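Local coordinates for protein putative nucleoside-diphosphate-sugar epimerase (PDB 3E48) that probably binds NAD(P)H in a Rossmann-fold domain and may act as a nucleoside-diphosphate-sugar epimerase, its true substrate being unestablished, at residues I3-A8 against H15-A20; T136-A141 against I182-N187; K193-S198 against K263-D268. All coordinates share one frame; numbering follows the deposited sequence.

Contact 1: I3-A8 against H15-A20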
ATOM      1  N   ILE B   3       1.441  28.081   1.853  1.00  6.87           N
ATOM      2  CA  ILE B   3       1.953  26.768   2.222  1.00  8.51           C
ATOM      3  C   ILE B   3       1.541  26.419   3.642  1.00  9.83           C
ATOM      4  O   ILE B   3       1.609  27.253   4.544  1.00  9.27           O
ATOM      5  CB  ILE B   3       3.491  26.738   2.165  1.00 12.99           C
ATOM      6  CG1 ILE B   3       3.981  27.234   0.807  1.00 17.10           C
ATOM      7  CG2 ILE B   3       3.990  25.324   2.422  1.00 15.90           C
ATOM      8  CD1 ILE B   3       5.478  27.455   0.754  1.00 26.07           C
HETATM    9  N   MSE B   4       1.126  25.173   3.831  1.00  8.82           N
HETATM   10  CA  MSE B   4       0.704  24.688   5.136  1.00  6.88           C
HETATM   11  C   MSE B   4       1.465  23.413   5.495  1.00  8.15           C
HETATM   12  O   MSE B   4       1.452  22.448   4.735  1.00  8.02           O
HETATM   13  CB  MSE B   4      -0.799  24.401   5.114  1.00 10.15           C
HETATM   14  CG  MSE B   4      -1.252  23.338   6.091  1.00 20.18           C
HETATM   15 SE   MSE B   4      -1.234  23.940   7.921  1.00 33.67          SE
HETATM   16  CE  MSE B   4      -2.550  25.329   7.743  1.00 36.16           C
ATOM     17  N   LEU B   5       2.137  23.422   6.641  1.00  5.85           N
ATOM     18  CA  LEU B   5       2.873  22.254   7.117  1.00  4.71           C
ATOM     19  C   LEU B   5       2.101  21.668   8.297  1.00  6.41           C
ATOM     20  O   LEU B   5       1.925  22.344   9.314  1.00  7.76           O
ATOM     21  CB  LEU B   5       4.275  22.653   7.590  1.00  5.84           C
ATOM     22  CG  LEU B   5       5.078  21.520   8.262  1.00  9.44           C
ATOM     23  CD1 LEU B   5       5.380  20.431   7.237  1.00  5.91           C
ATOM     24  CD2 LEU B   5       6.382  22.070   8.844  1.00  8.70           C
ATOM     25  N   THR B   6       1.625  20.432   8.175  1.00  6.70           N
ATOM     26  CA  THR B   6       0.894  19.823   9.288  1.00  5.93           C
ATOM     27  C   THR B   6       1.864  19.077  10.199  1.00 10.55           C
ATOM     28  O   THR B   6       2.917  18.622   9.750  1.00 11.42           O
ATOM     29  CB  THR B   6      -0.208  18.833   8.802  1.00  9.88           C
ATOM     30  OG1 THR B   6       0.403  17.692   8.189  1.00 11.67           O
ATOM     31  CG2 THR B   6      -1.139  19.513   7.799  1.00 12.62           C
ATOM     32  N   GLY B   7       1.509  18.958  11.477  1.00 11.01           N
ATOM     33  CA  GLY B   7       2.361  18.269  12.435  1.00 12.42           C
ATOM     34  C   GLY B   7       3.686  18.981  12.637  1.00  9.48           C
ATOM     35  O   GLY B   7       4.702  18.360  12.942  1.00  7.89           O
ATOM     36  N   ALA B   8       3.655  20.302  12.492  1.00  9.82           N
ATOM     37  CA  ALA B   8       4.841  21.145  12.609  1.00  8.51           C
ATOM     38  C   ALA B   8       5.603  21.114  13.933  1.00  9.15           C
ATOM     39  O   ALA B   8       6.791  21.436  13.963  1.00  8.47           O
ATOM     40  CB  ALA B   8       4.465  22.583  12.273  1.00  7.69           C
ATOM     41  N   HIS B  15      12.110  20.690  12.646  1.00  5.55           N
ATOM     42  CA  HIS B  15      13.255  20.911  11.762  1.00  8.02           C
ATOM     43  C   HIS B  15      12.813  21.680  10.524  1.00 10.28           C
ATOM     44  O   HIS B  15      13.411  22.695  10.159  1.00 10.91           O
ATOM     45  CB  HIS B  15      13.861  19.573  11.321  1.00 10.05           C
ATOM     46  CG  HIS B  15      14.769  18.956  12.337  1.00 10.80           C
ATOM     47  ND1 HIS B  15      16.077  19.357  12.508  1.00 13.63           N
ATOM     48  CD2 HIS B  15      14.551  17.982  13.251  1.00 12.41           C
ATOM     49  CE1 HIS B  15      16.625  18.656  13.483  1.00 19.22           C
ATOM     50  NE2 HIS B  15      15.721  17.815  13.952  1.00 15.98           N
ATOM     51  N   ILE B  16      11.758  21.191   9.879  1.00  5.23           N
ATOM     52  CA  ILE B  16      11.248  21.828   8.671  1.00  8.45           C
ATOM     53  C   ILE B  16      10.795  23.265   8.907  1.00  9.54           C
ATOM     54  O   ILE B  16      11.079  24.147   8.096  1.00  9.76           O
ATOM     55  CB  ILE B  16      10.073  21.032   8.068  1.00  6.09           C
ATOM     56  CG1 ILE B  16      10.545  19.619   7.697  1.00  6.06           C
ATOM     57  CG2 ILE B  16       9.538  21.750   6.833  1.00  9.34           C
ATOM     58  CD1 ILE B  16       9.431  18.709   7.192  1.00  9.73           C
ATOM     59  N   THR B  17      10.096  23.500  10.014  1.00  9.01           N
ATOM     60  CA  THR B  17       9.612  24.841  10.321  1.00  7.22           C
ATOM     61  C   THR B  17      10.754  25.814  10.604  1.00  7.88           C
ATOM     62  O   THR B  17      10.750  26.935  10.102  1.00  7.90           O
ATOM     63  CB  THR B  17       8.655  24.841  11.528  1.00  6.95           C
ATOM     64  OG1 THR B  17       7.562  23.948  11.279  1.00  7.99           O
ATOM     65  CG2 THR B  17       8.104  26.250  11.762  1.00  9.17           C
ATOM     66  N   ASN B  18      11.726  25.401  11.412  1.00  8.14           N
ATOM     67  CA  ASN B  18      12.846  26.294  11.698  1.00  6.62           C
ATOM     68  C   ASN B  18      13.640  26.584  10.430  1.00  8.93           C
ATOM     69  O   ASN B  18      14.113  27.703  10.229  1.00 10.95           O
ATOM     70  CB  ASN B  18      13.768  25.711  12.773  1.00  8.28           C
ATOM     71  CG  ASN B  18      13.143  25.756  14.161  1.00 10.60           C
ATOM     72  OD1 ASN B  18      12.530  26.756  14.545  1.00 12.83           O
ATOM     73  ND2 ASN B  18      13.307  24.685  14.921  1.00 12.16           N
ATOM     74  N   GLN B  19      13.787  25.584   9.569  1.00 10.21           N
ATOM     75  CA  GLN B  19      14.518  25.798   8.329  1.00 11.59           C
ATOM     76  C   GLN B  19      13.720  26.716   7.401  1.00 11.09           C
ATOM     77  O   GLN B  19      14.298  27.532   6.688  1.00 10.42           O
ATOM     78  CB  GLN B  19      14.832  24.458   7.644  1.00  9.42           C
ATOM     79  CG  GLN B  19      15.981  23.686   8.300  1.00 11.98           C
ATOM     80  CD  GLN B  19      16.350  22.404   7.558  1.00 10.32           C
ATOM     81  OE1 GLN B  19      16.219  22.327   6.337  1.00 10.89           O
ATOM     82  NE2 GLN B  19      16.830  21.400   8.297  1.00  8.35           N
ATOM     83  N   ALA B  20      12.393  26.607   7.421  1.00  8.42           N
ATOM     84  CA  ALA B  20      11.565  27.461   6.571  1.00  8.45           C
ATOM     85  C   ALA B  20      11.708  28.906   7.048  1.00  9.49           C
ATOM     86  O   ALA B  20      11.734  29.839   6.246  1.00 11.34           O
ATOM     87  CB  ALA B  20      10.109  27.027   6.640  1.00  9.05           C
TER
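No ring or other flat group takes part where L5 meets I16 and T17; methyls and one hydroxyl do the touching. The L5 side chain stands out from strand 3-6 with CG anti to the backbone N (chi1 173°), which sends its extended methyl, CD2, into the helix 11-22. L5 CD2 lies 3.8 Å from I16 CG2 and 3.3 Å from T17 OG1, so one methyl rests against both a branched hydrocarbon and a hydroxyl. Beyond the strand end, the A8 methyl completes the seat of that hydroxyl, with A8 CB 3.5 Å from T17 OG1. T17 OG1 is not short of a partner, since it hydrogen-bonds back to G13 O one helical turn earlier. This is the opening of a beta-alpha-beta unit, strand 3-6, helix 11-22 and strand 28-32, and the turn from strand to helix fits the TGxxGxxG pattern of the glycine-rich, probably dinucleotide-binding turn of Rossmann folds. On the strand's flank, L5 also touches F28 and V70. The chemistry implies a buried, essentially apolar joint in which the hydroxyl spends its hydrogen-bonding on its own helix and offers the strand only van der Waals contact.

Contact 2: T136-A141 against I182-N187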
ATOM      1  N   THR B 136       3.456  15.324  -4.601  1.00  6.97           N
ATOM      2  CA  THR B 136       4.871  14.976  -4.616  1.00  7.36           C
ATOM      3  C   THR B 136       5.022  14.014  -3.454  1.00  8.13           C
ATOM      4  O   THR B 136       4.729  14.366  -2.312  1.00 10.13           O
ATOM      5  CB  THR B 136       5.744  16.231  -4.379  1.00  8.95           C
ATOM      6  OG1 THR B 136       5.458  17.203  -5.394  1.00  9.49           O
ATOM      7  CG2 THR B 136       7.225  15.883  -4.432  1.00  9.44           C
ATOM      8  N   TYR B 137       5.448  12.791  -3.744  1.00  5.76           N
ATOM      9  CA  TYR B 137       5.600  11.787  -2.701  1.00  9.31           C
ATOM     10  C   TYR B 137       7.074  11.666  -2.322  1.00  7.97           C
ATOM     11  O   TYR B 137       7.912  11.258  -3.129  1.00  8.17           O
ATOM     12  CB  TYR B 137       5.031  10.450  -3.188  1.00  5.87           C
ATOM     13  CG  TYR B 137       4.687   9.500  -2.068  1.00  6.73           C
ATOM     14  CD1 TYR B 137       5.645   8.639  -1.539  1.00  7.57           C
ATOM     15  CD2 TYR B 137       3.417   9.509  -1.490  1.00  6.84           C
ATOM     16  CE1 TYR B 137       5.349   7.809  -0.453  1.00  9.78           C
ATOM     17  CE2 TYR B 137       3.111   8.685  -0.404  1.00  6.35           C
ATOM     18  CZ  TYR B 137       4.084   7.842   0.107  1.00  8.82           C
ATOM     19  OH  TYR B 137       3.803   7.034   1.184  1.00 10.60           O
ATOM     20  N   VAL B 138       7.379  12.049  -1.087  1.00  5.54           N
ATOM     21  CA  VAL B 138       8.746  12.027  -0.587  1.00  5.55           C
ATOM     22  C   VAL B 138       8.938  10.888   0.399  1.00  7.80           C
ATOM     23  O   VAL B 138       8.340  10.887   1.465  1.00 12.61           O
ATOM     24  CB  VAL B 138       9.081  13.357   0.124  1.00  8.62           C
ATOM     25  CG1 VAL B 138      10.533  13.354   0.591  1.00 12.14           C
ATOM     26  CG2 VAL B 138       8.811  14.523  -0.814  1.00 10.64           C
ATOM     27  N   ARG B 139       9.767   9.912   0.051  1.00  4.49           N
ATOM     28  CA  ARG B 139      10.002   8.796   0.957  1.00  7.76           C
ATOM     29  C   ARG B 139      11.300   9.042   1.717  1.00  9.48           C
ATOM     30  O   ARG B 139      12.290   9.477   1.134  1.00 14.28           O
ATOM     31  CB  ARG B 139      10.057   7.486   0.161  1.00  8.84           C
ATOM     32  CG  ARG B 139       8.703   7.130  -0.454  1.00  7.17           C
ATOM     33  CD  ARG B 139       8.786   6.059  -1.543  1.00  8.27           C
ATOM     34  NE  ARG B 139       9.162   4.749  -1.022  1.00  8.21           N
ATOM     35  CZ  ARG B 139      10.346   4.179  -1.217  1.00  8.09           C
ATOM     36  NH1 ARG B 139      11.277   4.805  -1.925  1.00  6.48           N
ATOM     37  NH2 ARG B 139      10.597   2.981  -0.703  1.00  8.40           N
HETATM   38  N   MSE B 140      11.290   8.793   3.021  1.00  8.25           N
HETATM   39  CA  MSE B 140      12.490   9.008   3.817  1.00  7.62           C
HETATM   40  C   MSE B 140      13.051   7.713   4.393  1.00  9.16           C
HETATM   41  O   MSE B 140      12.306   6.758   4.646  1.00  8.43           O
HETATM   42  CB  MSE B 140      12.197   9.997   4.953  1.00 10.64           C
HETATM   43  CG  MSE B 140      11.233   9.478   6.003  1.00 12.27           C
HETATM   44 SE   MSE B 140      10.677  10.848   7.271  1.00 22.48          SE
HETATM   45  CE  MSE B 140       8.824  10.338   7.415  1.00 15.56           C
ATOM     46  N   ALA B 141      14.369   7.686   4.587  1.00  4.79           N
ATOM     47  CA  ALA B 141      15.046   6.528   5.165  1.00  6.67           C
ATOM     48  C   ALA B 141      14.883   6.606   6.686  1.00  7.91           C
ATOM     49  O   ALA B 141      14.159   7.468   7.182  1.00  8.38           O
ATOM     50  CB  ALA B 141      16.525   6.532   4.772  1.00  6.54           C
ATOM     51  N   ILE B 182      12.628  21.094   2.304  1.00  6.98           N
ATOM     52  CA  ILE B 182      12.684  22.543   2.104  1.00  8.55           C
ATOM     53  C   ILE B 182      13.087  22.854   0.662  1.00  7.10           C
ATOM     54  O   ILE B 182      12.518  23.742   0.023  1.00  8.69           O
ATOM     55  CB  ILE B 182      13.706  23.196   3.071  1.00  8.15           C
ATOM     56  CG1 ILE B 182      13.154  23.181   4.505  1.00 10.98           C
ATOM     57  CG2 ILE B 182      14.045  24.614   2.614  1.00  8.27           C
ATOM     58  CD1 ILE B 182      11.925  24.050   4.724  1.00 14.28           C
ATOM     59  N   ALA B 183      14.060  22.111   0.145  1.00  6.07           N
ATOM     60  CA  ALA B 183      14.519  22.322  -1.224  1.00  9.91           C
ATOM     61  C   ALA B 183      13.376  22.082  -2.204  1.00 12.15           C
ATOM     62  O   ALA B 183      13.239  22.794  -3.199  1.00  9.09           O
ATOM     63  CB  ALA B 183      15.689  21.393  -1.541  1.00  9.01           C
ATOM     64  N   ILE B 184      12.554  21.075  -1.921  1.00  8.09           N
ATOM     65  CA  ILE B 184      11.421  20.771  -2.786  1.00  7.72           C
ATOM     66  C   ILE B 184      10.398  21.903  -2.717  1.00  8.43           C
ATOM     67  O   ILE B 184       9.934  22.391  -3.746  1.00 11.55           O
ATOM     68  CB  ILE B 184      10.747  19.450  -2.373  1.00  6.85           C
ATOM     69  CG1 ILE B 184      11.736  18.297  -2.573  1.00  7.97           C
ATOM     70  CG2 ILE B 184       9.474  19.228  -3.187  1.00  8.86           C
ATOM     71  CD1 ILE B 184      11.228  16.951  -2.096  1.00 11.94           C
ATOM     72  N   ILE B 185      10.068  22.322  -1.500  1.00  9.56           N
ATOM     73  CA  ILE B 185       9.101  23.393  -1.286  1.00  9.51           C
ATOM     74  C   ILE B 185       9.487  24.673  -2.023  1.00 10.83           C
ATOM     75  O   ILE B 185       8.656  25.287  -2.694  1.00 11.73           O
ATOM     76  CB  ILE B 185       8.950  23.716   0.230  1.00  9.59           C
ATOM     77  CG1 ILE B 185       8.310  22.530   0.955  1.00  7.00           C
ATOM     78  CG2 ILE B 185       8.089  24.965   0.421  1.00  7.54           C
ATOM     79  CD1 ILE B 185       8.255  22.686   2.471  1.00  7.10           C
ATOM     80  N   LYS B 186      10.753  25.060  -1.902  1.00 10.18           N
ATOM     81  CA  LYS B 186      11.260  26.282  -2.525  1.00 15.53           C
ATOM     82  C   LYS B 186      11.305  26.275  -4.052  1.00 18.29           C
ATOM     83  O   LYS B 186      11.326  27.338  -4.674  1.00 20.44           O
ATOM     84  CB  LYS B 186      12.654  26.602  -1.977  1.00 11.90           C
ATOM     85  CG  LYS B 186      12.656  27.038  -0.515  1.00 14.78           C
ATOM     86  CD  LYS B 186      14.066  27.208   0.023  1.00 16.09           C
ATOM     87  CE  LYS B 186      14.814  28.335  -0.672  1.00 22.29           C
ATOM     88  NZ  LYS B 186      16.218  28.417  -0.180  1.00 30.45           N
ATOM     89  N   ASN B 187      11.322  25.092  -4.660  1.00 11.23           N
ATOM     90  CA  ASN B 187      11.369  25.004  -6.116  1.00 10.93           C
ATOM     91  C   ASN B 187      10.255  24.141  -6.701  1.00 14.43           C
ATOM     92  O   ASN B 187      10.391  22.922  -6.807  1.00 14.02           O
ATOM     93  CB  ASN B 187      12.726  24.465  -6.571  1.00 11.81           C
ATOM     94  CG  ASN B 187      12.828  24.365  -8.080  1.00 19.91           C
ATOM     95  OD1 ASN B 187      11.989  24.905  -8.806  1.00 20.64           O
ATOM     96  ND2 ASN B 187      13.862  23.686  -8.564  1.00 23.62           N
TER
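The carbonyl oxygen of I184, the residue whose side chain meets T136 and V138, is gripped twice: by N187 N of the same segment, with I184 O 3.2 Å from N187 N, and by the indole NE1 of W191. The contact belongs to the Rossmann fold, where helix 174-186 lies across one face of the parallel part of the sheet and strand 134-143 runs beneath it. Together the two bonds to I184 O link the closing part of helix 174-186 to the chain that follows. Across the interface the touching is wholly aliphatic. I184 points its chain at the strand, and because its chi2 is near 180° (175°) the CD1 methyl reaches farthest, coming up beside V138. The side chains of V138 and I184 run antiparallel to one another and meet through one methyl of each. T136, two residues earlier on the same side of the strand, has its CB directed toward the helix and touches I184 with CG2, while its OG1 is hydrogen-bonded to G192 N. Y137 and R139 belong to the other side of the strand, where R139 forms a salt bridge with D109 and the Y137 ring meets that of F103. The tightest approach is V138 CG2 to I184 CD1, at 3.7 Å; the T136 methyl sits more loosely, T136 CG2 being 4.2 Å from I184 CG2.

Contact 3: K193-S198 against K263-D268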
ATOM      1  N   LYS B 193       6.945  14.672  -8.606  1.00 15.87           N
ATOM      2  CA  LYS B 193       7.818  13.525  -8.764  1.00 14.87           C
ATOM      3  C   LYS B 193       7.903  12.739  -7.457  1.00 11.41           C
ATOM      4  O   LYS B 193       7.490  13.220  -6.400  1.00 16.79           O
ATOM      5  CB  LYS B 193       9.209  13.990  -9.196  1.00 17.32           C
ATOM      6  CG  LYS B 193      10.054  12.885  -9.789  1.00 33.22           C
ATOM      7  CD  LYS B 193       9.456  12.385 -11.094  1.00 35.92           C
ATOM      8  CE  LYS B 193       9.737  10.907 -11.290  1.00 34.91           C
ATOM      9  NZ  LYS B 193       9.064  10.104 -10.226  1.00 24.80           N
ATOM     10  N   ARG B 194       8.428  11.521  -7.542  1.00 13.27           N
ATOM     11  CA  ARG B 194       8.581  10.656  -6.380  1.00 10.80           C
ATOM     12  C   ARG B 194      10.048  10.723  -5.972  1.00 10.89           C
ATOM     13  O   ARG B 194      10.934  10.549  -6.806  1.00 13.23           O
ATOM     14  CB  ARG B 194       8.195   9.221  -6.751  1.00 11.47           C
ATOM     15  CG  ARG B 194       7.923   8.306  -5.568  1.00 14.96           C
ATOM     16  CD  ARG B 194       7.452   6.932  -6.054  1.00 19.36           C
ATOM     17  NE  ARG B 194       7.065   6.042  -4.960  1.00 13.98           N
ATOM     18  CZ  ARG B 194       5.910   6.111  -4.304  1.00 17.85           C
ATOM     19  NH1 ARG B 194       5.655   5.256  -3.324  1.00 15.64           N
ATOM     20  NH2 ARG B 194       5.002   7.022  -4.631  1.00 23.42           N
ATOM     21  N   TYR B 195      10.302  10.988  -4.695  1.00  8.20           N
ATOM     22  CA  TYR B 195      11.664  11.103  -4.193  1.00  8.92           C
ATOM     23  C   TYR B 195      11.973  10.167  -3.036  1.00  9.29           C
ATOM     24  O   TYR B 195      11.082   9.745  -2.297  1.00  9.44           O
ATOM     25  CB  TYR B 195      11.928  12.536  -3.711  1.00 10.06           C
ATOM     26  CG  TYR B 195      11.873  13.584  -4.795  1.00  8.83           C
ATOM     27  CD1 TYR B 195      12.914  13.721  -5.713  1.00 12.35           C
ATOM     28  CD2 TYR B 195      10.768  14.426  -4.920  1.00  9.22           C
ATOM     29  CE1 TYR B 195      12.857  14.672  -6.731  1.00 13.56           C
ATOM     30  CE2 TYR B 195      10.698  15.375  -5.935  1.00 13.21           C
ATOM     31  CZ  TYR B 195      11.748  15.492  -6.839  1.00 18.13           C
ATOM     32  OH  TYR B 195      11.682  16.413  -7.863  1.00 12.05           O
ATOM     33  N   LEU B 196      13.252   9.846  -2.891  1.00  6.59           N
ATOM     34  CA  LEU B 196      13.722   9.030  -1.778  1.00  6.14           C
ATOM     35  C   LEU B 196      14.874   9.818  -1.174  1.00  5.60           C
ATOM     36  O   LEU B 196      15.860  10.093  -1.850  1.00  6.67           O
ATOM     37  CB  LEU B 196      14.238   7.665  -2.243  1.00  5.84           C
ATOM     38  CG  LEU B 196      14.992   6.869  -1.169  1.00  8.94           C
ATOM     39  CD1 LEU B 196      14.096   6.562   0.036  1.00  8.20           C
ATOM     40  CD2 LEU B 196      15.506   5.581  -1.796  1.00 14.39           C
ATOM     41  N   LEU B 197      14.735  10.210   0.085  1.00  8.50           N
ATOM     42  CA  LEU B 197      15.796  10.940   0.757  1.00  6.73           C
ATOM     43  C   LEU B 197      16.558   9.915   1.587  1.00  5.74           C
ATOM     44  O   LEU B 197      16.100   9.482   2.646  1.00  7.00           O
ATOM     45  CB  LEU B 197      15.205  12.044   1.644  1.00  6.62           C
ATOM     46  CG  LEU B 197      14.425  13.124   0.877  1.00 10.95           C
ATOM     47  CD1 LEU B 197      13.904  14.185   1.843  1.00  8.22           C
ATOM     48  CD2 LEU B 197      15.339  13.766  -0.163  1.00 11.03           C
ATOM     49  N   SER B 198      17.716   9.509   1.073  1.00  8.26           N
ATOM     50  CA  SER B 198      18.550   8.516   1.738  1.00  4.82           C
ATOM     51  C   SER B 198      19.877   9.117   2.198  1.00  7.84           C
ATOM     52  O   SER B 198      20.328  10.132   1.665  1.00  9.06           O
ATOM     53  CB  SER B 198      18.811   7.340   0.789  1.00  7.39           C
ATOM     54  OG  SER B 198      19.500   7.762  -0.381  1.00 10.00           O
ATOM     55  N   LYS B 263      21.378  14.698  -2.861  1.00 12.78           N
ATOM     56  CA  LYS B 263      22.456  15.467  -3.468  1.00 10.84           C
ATOM     57  C   LYS B 263      21.954  16.352  -4.605  1.00 12.38           C
ATOM     58  O   LYS B 263      22.387  17.493  -4.744  1.00 16.34           O
ATOM     59  CB  LYS B 263      23.547  14.519  -3.983  1.00 17.69           C
ATOM     60  CG  LYS B 263      24.860  15.205  -4.352  1.00 32.35           C
ATOM     61  CD  LYS B 263      24.822  15.818  -5.743  1.00 40.96           C
ATOM     62  CE  LYS B 263      24.723  14.737  -6.815  1.00 43.99           C
ATOM     63  NZ  LYS B 263      24.650  15.315  -8.187  1.00 43.29           N
ATOM     64  N   GLN B 264      21.037  15.837  -5.416  1.00 12.86           N
ATOM     65  CA  GLN B 264      20.516  16.623  -6.530  1.00 13.51           C
ATOM     66  C   GLN B 264      19.615  17.758  -6.051  1.00 11.56           C
ATOM     67  O   GLN B 264      19.540  18.808  -6.687  1.00 17.63           O
ATOM     68  CB  GLN B 264      19.750  15.728  -7.507  1.00 11.77           C
ATOM     69  CG  GLN B 264      20.598  14.580  -8.056  1.00 20.97           C
ATOM     70  CD  GLN B 264      19.886  13.776  -9.123  1.00 25.35           C
ATOM     71  OE1 GLN B 264      18.697  13.477  -9.002  1.00 32.01           O
ATOM     72  NE2 GLN B 264      20.616  13.400 -10.166  1.00 33.22           N
ATOM     73  N   LEU B 265      18.937  17.549  -4.927  1.00 10.32           N
ATOM     74  CA  LEU B 265      18.042  18.565  -4.383  1.00 11.59           C
ATOM     75  C   LEU B 265      18.738  19.614  -3.520  1.00 13.61           C
ATOM     76  O   LEU B 265      18.491  20.814  -3.672  1.00 15.47           O
ATOM     77  CB  LEU B 265      16.933  17.904  -3.559  1.00 14.92           C
ATOM     78  CG  LEU B 265      15.884  17.118  -4.346  1.00 13.32           C
ATOM     79  CD1 LEU B 265      15.005  16.313  -3.389  1.00 14.71           C
ATOM     80  CD2 LEU B 265      15.038  18.088  -5.170  1.00 13.15           C
ATOM     81  N   VAL B 266      19.605  19.163  -2.618  1.00 11.02           N
ATOM     82  CA  VAL B 266      20.300  20.067  -1.706  1.00 15.49           C
ATOM     83  C   VAL B 266      21.710  20.449  -2.147  1.00 17.07           C
ATOM     84  O   VAL B 266      22.335  21.319  -1.544  1.00 21.13           O
ATOM     85  CB  VAL B 266      20.385  19.460  -0.281  1.00 13.26           C
ATOM     86  CG1 VAL B 266      19.027  18.903   0.133  1.00 16.91           C
ATOM     87  CG2 VAL B 266      21.441  18.384  -0.236  1.00 30.93           C
ATOM     88  N   ASN B 267      22.210  19.792  -3.191  1.00 18.38           N
ATOM     89  CA  ASN B 267      23.547  20.064  -3.709  1.00 19.79           C
ATOM     90  C   ASN B 267      24.611  19.902  -2.617  1.00 23.65           C
ATOM     91  O   ASN B 267      25.517  20.723  -2.474  1.00 21.57           O
ATOM     92  CB  ASN B 267      23.609  21.480  -4.305  1.00 25.78           C
ATOM     93  CG  ASN B 267      22.521  21.731  -5.345  1.00 35.32           C
ATOM     94  OD1 ASN B 267      21.341  21.842  -5.012  1.00 42.16           O
ATOM     95  ND2 ASN B 267      22.917  21.815  -6.612  1.00 40.98           N
ATOM     96  N   ASP B 268      24.495  18.827  -1.846  1.00 15.47           N
ATOM     97  CA  ASP B 268      25.445  18.560  -0.776  1.00 15.97           C
ATOM     98  C   ASP B 268      25.384  17.085  -0.411  1.00 13.75           C
ATOM     99  O   ASP B 268      24.507  16.361  -0.880  1.00 15.49           O
ATOM    100  CB  ASP B 268      25.119  19.439   0.441  1.00 22.00           C
ATOM    101  CG  ASP B 268      26.132  19.294   1.561  1.00 30.77           C
ATOM    102  OD1 ASP B 268      27.334  19.108   1.269  1.00 32.63           O
ATOM    103  OD2 ASP B 268      25.728  19.388   2.741  1.00 26.78           O
TER
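L265 reaches from helix 261-266 into the angle between Y195 and L197, two side chains that lie on the same side of strand 194-203, and it meets both with a single methyl. L265 CD1 stands over one face of the Y195 ring, 4.0 Å above its plane and offset toward the rim, so it rests nearest to the CD1 carbon and not over the ring centre; Y195 CD1 is 4.1 Å from L265 CD1. The leucine and the tyrosine slant across one another. Against L197 the same leucine runs at about a right angle, and here the partner is the branch that folds back from the extended chain: L197 CD2 is 4.1 Å from L265 CD1. L197 starts off to one side, and only its CD2 branch reaches the helix. L265 itself is extended beyond CG, with chi2 at 170°, which carries CD1 to the front. The distances are those of ordinary apolar packing, with nothing polar passing between the three residues.

Surrounding groups fix the tyrosine and the helix. Y195 OH hydrogen-bonds to T190 O, holding the far end of the ring, while the side chains of Y195 and L265 both touch I184 of helix 174-186. At the start of helix 261-266, D261 accepts a hydrogen bond from L196 N, tying the helix to the strand's backbone as well. After the helix, where N267 takes positive phi, D268 forms a salt bridge with R179. Two of the touching residues remain partly exposed, so the joint lies toward the margin of the core. The arrangement is that of an alpha/beta layer, in which a helix from the C-terminal region packs against the face of a Rossmann-type sheet at strand 194-203, beside helix 174-186.

Overall arrangement
Along the chain the contacts follow in series: contact 1 closes before contact 2 opens, and contact 2 before contact 3 opens. All reach the same mixed sheet, through strands 3-6, 134-143 and 194-203. Contacts 1 and 2 have centres about 12 Å apart and touch, because I182 and I185 of helix 174-186 lie against residues of the first unit, such as I16 and I3. Contacts 2 and 3 are closer, about 7 Å between centres, and their strands are neighbours joined by probable backbone hydrogen bonds. Contacts 1 and 3 have centres about 18 Å apart and do not touch. Helix 174-186 thus touches both the first beta-alpha-beta unit, where a dinucleotide probably binds, and helix 261-266.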